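Local coordinates for protein CzcP cation efflux P1-ATPase (Ralstonia metallidurans, PDB 4U9R) that probably pumps zinc out of the cell at the cost of ATP, this chain being its metal-binding N-terminal extension of ferredoxin-like domains, at residues Leu26-Pro35 with Arg89-Ser100. Residues are numbered along the deposited sequence; the frame is centred on the assembly and turned at random.
Sequences LRLDIPVLLP and RELVTSTGAVIS. With TCE (3,3',3''-phosphanetriyltripropanoic acid), chain D.
Leu-33 meets Val-92 and Thr-93 because its CG stands anti to its own carbonyl carbon, and chi1 -65° with chi2 174° bring both methyls against helix 85-102 although the bond to CB runs across rather than at it. CD1 lies 3.6 Å from Val-92 CG1, the branch that also faces Leu-28 CD1, while CD2 settles on the helix backbone, 3.7 Å from Thr-93 CA. Thr-93 can offer CG2 to Leu-28 CD2, at 4.0 Å, since its OG1 turns back to bond Arg-89 O (2.9 Å), an acceptor shared with Thr-93 N. Strand 24-29 is an outer strand of the antiparallel sheet, paired with 73-78; its residues 26-29 run 24° from the axis of residues 89-100, 10.4 Å away at closest approach, as expected where a helix packs on the sheet of a ferredoxin-like domain. Nearer the strand's start the side chains of Leu-26 and Arg-89 cross at about a right angle, with Leu-26 CD2 3.9 Å from Arg-89 CB. Arg-27, alternating to the other face, extends to the phosphine ligand; NH1 and NH2 bond carboxylate O15 weakly, and the ligand's placement against NH2 is doubtful. At the end of helix 30-33 the CA atoms of Leu-33 and Gly-96 come within 5.1 Å, where the glycine has no side chain to intervene. Leu-34 CD2 then touches Ile-99 CG2 at 3.8 Å, and Leu-48 of helix 43-53 packs against both Leu-33 and Leu-34.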
loop_
_atom_site.group_PDB
_atom_site.type_symbol
_atom_site.label_atom_id
_atom_site.label_comp_id
_atom_site.label_asym_id
_atom_site.label_seq_id
_atom_site.Cartn_x
_atom_site.Cartn_y
_atom_site.Cartn_z
ATOM N N LEU A 26 5.721 9.092 18.296
ATOM C CA LEU A 26 5.941 9.952 17.147
ATOM C C LEU A 26 4.942 9.639 16.057
ATOM O O LEU A 26 4.520 8.474 15.886
ATOM C CB LEU A 26 7.367 9.832 16.606
ATOM C CG LEU A 26 7.904 8.501 16.056
ATOM C CD1 LEU A 26 7.439 8.253 14.655
ATOM C CD2 LEU A 26 9.416 8.501 15.905
ATOM N N ARG A 27 4.577 10.667 15.300
ATOM C CA ARG A 27 3.627 10.524 14.210
ATOM C C ARG A 27 4.149 11.117 12.944
ATOM O O ARG A 27 4.846 12.108 12.961
ATOM C CB ARG A 27 2.356 11.277 14.530
ATOM C CG ARG A 27 1.453 10.505 15.437
ATOM C CD ARG A 27 0.339 11.342 16.045
ATOM N NE ARG A 27 -0.049 10.679 17.288
ATOM C CZ ARG A 27 -0.871 11.187 18.196
ATOM N NH1 ARG A 27 -1.424 12.370 18.010
ATOM N NH2 ARG A 27 -1.144 10.489 19.288
ATOM N N LEU A 28 3.800 10.496 11.841
ATOM C CA LEU A 28 4.166 10.961 10.550
ATOM C C LEU A 28 2.958 10.736 9.640
ATOM O O LEU A 28 2.118 9.851 9.897
ATOM C CB LEU A 28 5.323 10.143 10.036
ATOM C CG LEU A 28 6.672 10.320 10.754
ATOM C CD1 LEU A 28 6.883 9.213 11.759
ATOM C CD2 LEU A 28 7.789 10.265 9.749
ATOM N N ASP A 29 2.876 11.521 8.580
ATOM C CA ASP A 29 1.753 11.456 7.685
ATOM C C ASP A 29 1.982 10.317 6.718
ATOM O O ASP A 29 3.088 10.083 6.254
ATOM C CB ASP A 29 1.576 12.798 6.967
ATOM C CG ASP A 29 1.375 13.934 7.938
ATOM O OD1 ASP A 29 0.311 13.981 8.591
ATOM O OD2 ASP A 29 2.299 14.758 8.089
ATOM N N ILE A 30 0.930 9.565 6.445
ATOM C CA ILE A 30 1.064 8.360 5.634
ATOM C C ILE A 30 1.562 8.663 4.228
ATOM O O ILE A 30 2.458 7.975 3.736
ATOM C CB ILE A 30 -0.261 7.561 5.621
ATOM C CG1 ILE A 30 -0.376 6.805 6.931
ATOM C CG2 ILE A 30 -0.301 6.559 4.477
ATOM C CD1 ILE A 30 -1.761 6.264 7.221
ATOM N N PRO A 31 1.013 9.712 3.577
ATOM C CA PRO A 31 1.500 9.929 2.224
ATOM C C PRO A 31 2.977 10.289 2.185
ATOM O O PRO A 31 3.613 10.106 1.156
ATOM C CB PRO A 31 0.620 11.081 1.704
ATOM C CG PRO A 31 -0.600 11.034 2.549
ATOM C CD PRO A 31 -0.088 10.636 3.913
ATOM N N VAL A 32 3.528 10.753 3.306
ATOM C CA VAL A 32 4.945 11.062 3.385
ATOM C C VAL A 32 5.776 9.791 3.385
ATOM O O VAL A 32 6.834 9.766 2.766
ATOM C CB VAL A 32 5.277 11.914 4.632
ATOM C CG1 VAL A 32 6.784 12.097 4.795
ATOM C CG2 VAL A 32 4.590 13.269 4.534
ATOM N N LEU A 33 5.326 8.763 4.114
ATOM C CA LEU A 33 6.007 7.507 4.136
ATOM C C LEU A 33 5.678 6.690 2.906
ATOM O O LEU A 33 6.541 6.010 2.371
ATOM C CB LEU A 33 5.582 6.698 5.346
ATOM C CG LEU A 33 5.991 7.312 6.678
ATOM C CD1 LEU A 33 5.401 6.527 7.800
ATOM C CD2 LEU A 33 7.512 7.388 6.756
ATOM N N LEU A 34 4.401 6.711 2.519
ATOM C CA LEU A 34 3.888 5.829 1.480
ATOM C C LEU A 34 3.158 6.707 0.455
ATOM O O LEU A 34 1.933 6.794 0.484
ATOM C CB LEU A 34 2.954 4.786 2.099
ATOM C CG LEU A 34 3.649 3.759 3.017
ATOM C CD1 LEU A 34 2.598 2.914 3.729
ATOM C CD2 LEU A 34 4.646 2.914 2.243
ATOM N N PRO A 35 3.924 7.411 -0.400
ATOM C CA PRO A 35 3.317 8.261 -1.433
ATOM C C PRO A 35 2.539 7.461 -2.476
ATOM O O PRO A 35 2.968 6.389 -2.886
ATOM C CB PRO A 35 4.522 8.965 -2.074
ATOM C CG PRO A 35 5.682 8.088 -1.780
ATOM C CD PRO A 35 5.398 7.459 -0.442
ATOM N N ARG A 89 12.694 6.845 14.379
ATOM C CA ARG A 89 12.181 7.574 13.211
ATOM C C ARG A 89 12.858 7.089 11.893
ATOM O O ARG A 89 12.220 6.987 10.839
ATOM C CB ARG A 89 12.340 9.079 13.413
ATOM C CG ARG A 89 11.892 9.913 12.227
ATOM C CD ARG A 89 12.019 11.409 12.477
ATOM N NE ARG A 89 13.405 11.790 12.730
ATOM C CZ ARG A 89 13.868 12.405 13.808
ATOM N NH1 ARG A 89 13.082 12.751 14.832
ATOM N NH2 ARG A 89 15.157 12.666 13.870
ATOM N N GLU A 90 14.143 6.769 11.972
ATOM C CA GLU A 90 14.894 6.240 10.827
ATOM C C GLU A 90 14.350 4.897 10.388
ATOM O O GLU A 90 14.182 4.635 9.190
ATOM C CB GLU A 90 16.401 6.149 11.185
ATOM C CG GLU A 90 17.317 5.481 10.161
ATOM C CD GLU A 90 18.800 5.650 10.519
ATOM O OE1 GLU A 90 19.352 4.793 11.260
ATOM O OE2 GLU A 90 19.398 6.669 10.100
ATOM N N LEU A 91 14.089 4.049 11.360
ATOM C CA LEU A 91 13.426 2.788 11.129
ATOM C C LEU A 91 12.073 3.010 10.458
ATOM O O LEU A 91 11.771 2.371 9.470
ATOM C CB LEU A 91 13.254 2.061 12.433
ATOM C CG LEU A 91 13.239 0.553 12.474
ATOM C CD1 LEU A 91 14.269 -0.084 11.544
ATOM C CD2 LEU A 91 13.547 0.163 13.913
ATOM N N VAL A 92 11.273 3.942 10.957
ATOM C CA VAL A 92 9.987 4.223 10.299
ATOM C C VAL A 92 10.162 4.742 8.876
ATOM O O VAL A 92 9.589 4.195 7.959
ATOM C CB VAL A 92 9.095 5.193 11.081
ATOM C CG1 VAL A 92 7.843 5.499 10.289
ATOM C CG2 VAL A 92 8.729 4.630 12.447
ATOM N N THR A 93 10.914 5.819 8.690
ATOM C CA THR A 93 11.067 6.427 7.367
ATOM C C THR A 93 11.776 5.498 6.377
ATOM O O THR A 93 11.435 5.497 5.194
ATOM C CB THR A 93 11.886 7.736 7.408
ATOM O OG1 THR A 93 13.096 7.499 8.137
ATOM C CG2 THR A 93 11.091 8.855 8.087
ATOM N N SER A 94 12.755 4.717 6.822
ATOM C CA SER A 94 13.443 3.831 5.868
ATOM C C SER A 94 12.634 2.552 5.541
ATOM O O SER A 94 12.727 2.026 4.431
ATOM C CB SER A 94 14.825 3.440 6.349
ATOM O OG SER A 94 14.755 2.474 7.382
ATOM N N THR A 95 11.870 2.034 6.494
ATOM C CA THR A 95 11.036 0.871 6.203
ATOM C C THR A 95 9.974 1.293 5.183
ATOM O O THR A 95 9.673 0.560 4.244
ATOM C CB THR A 95 10.395 0.297 7.443
ATOM O OG1 THR A 95 11.418 -0.064 8.367
ATOM C CG2 THR A 95 9.544 -0.939 7.096
ATOM N N GLY A 96 9.445 2.487 5.363
ATOM C CA GLY A 96 8.513 3.096 4.417
ATOM C C GLY A 96 9.087 3.297 3.036
ATOM O O GLY A 96 8.396 3.057 2.023
ATOM N N ALA A 97 10.350 3.731 2.973
ATOM C CA ALA A 97 11.017 3.962 1.691
ATOM C C ALA A 97 11.115 2.673 0.894
ATOM O O ALA A 97 10.834 2.678 -0.278
ATOM C CB ALA A 97 12.396 4.574 1.877
ATOM N N VAL A 98 11.481 1.582 1.538
ATOM C CA VAL A 98 11.612 0.299 0.872
ATOM C C VAL A 98 10.270 -0.273 0.399
ATOM O O VAL A 98 10.188 -0.811 -0.705
ATOM C CB VAL A 98 12.260 -0.751 1.772
ATOM C CG1 VAL A 98 12.285 -2.093 1.074
ATOM C CG2 VAL A 98 13.666 -0.330 2.159
ATOM N N ILE A 99 9.232 -0.174 1.228
ATOM C CA ILE A 99 7.898 -0.617 0.824
ATOM C C ILE A 99 7.389 0.193 -0.372
ATOM O O ILE A 99 6.910 -0.363 -1.355
ATOM C CB ILE A 99 6.921 -0.564 2.004
ATOM C CG1 ILE A 99 7.284 -1.664 2.992
ATOM C CG2 ILE A 99 5.478 -0.733 1.533
ATOM C CD1 ILE A 99 6.605 -1.540 4.325
ATOM N N SER A 100 7.509 1.503 -0.269
ATOM C CA SER A 100 7.091 2.428 -1.286
ATOM C C SER A 100 7.773 2.214 -2.651
ATOM O O SER A 100 7.139 2.397 -3.694
ATOM C CB SER A 100 7.391 3.840 -0.822
ATOM O OG SER A 100 6.913 4.784 -1.748
HETATM O O16 TCE D . -5.451 11.779 21.481
HETATM C C14 TCE D . -4.398 11.542 20.847
HETATM O O15 TCE D . -3.468 12.364 20.695
HETATM C C5 TCE D . -4.234 10.171 20.220
HETATM C C2 TCE D . -3.266 9.280 20.960
HETATM P P TCE D . -2.893 7.675 20.152
HETATM C C3 TCE D . -4.552 7.033 19.700
HETATM C C6 TCE D . -4.718 5.616 20.228
HETATM C C8 TCE D . -6.084 5.350 20.832
HETATM O O10 TCE D . -6.689 4.318 20.466
HETATM O O9 TCE D . -6.534 6.174 21.662
HETATM C C1 TCE D . -2.386 6.601 21.552
HETATM C C4 TCE D . -3.469 6.713 22.622
HETATM C C11 TCE D . -3.645 5.450 23.443
HETATM O O12 TCE D . -2.620 4.895 23.901
HETATM O O13 TCE D . -4.811 5.030 23.618
#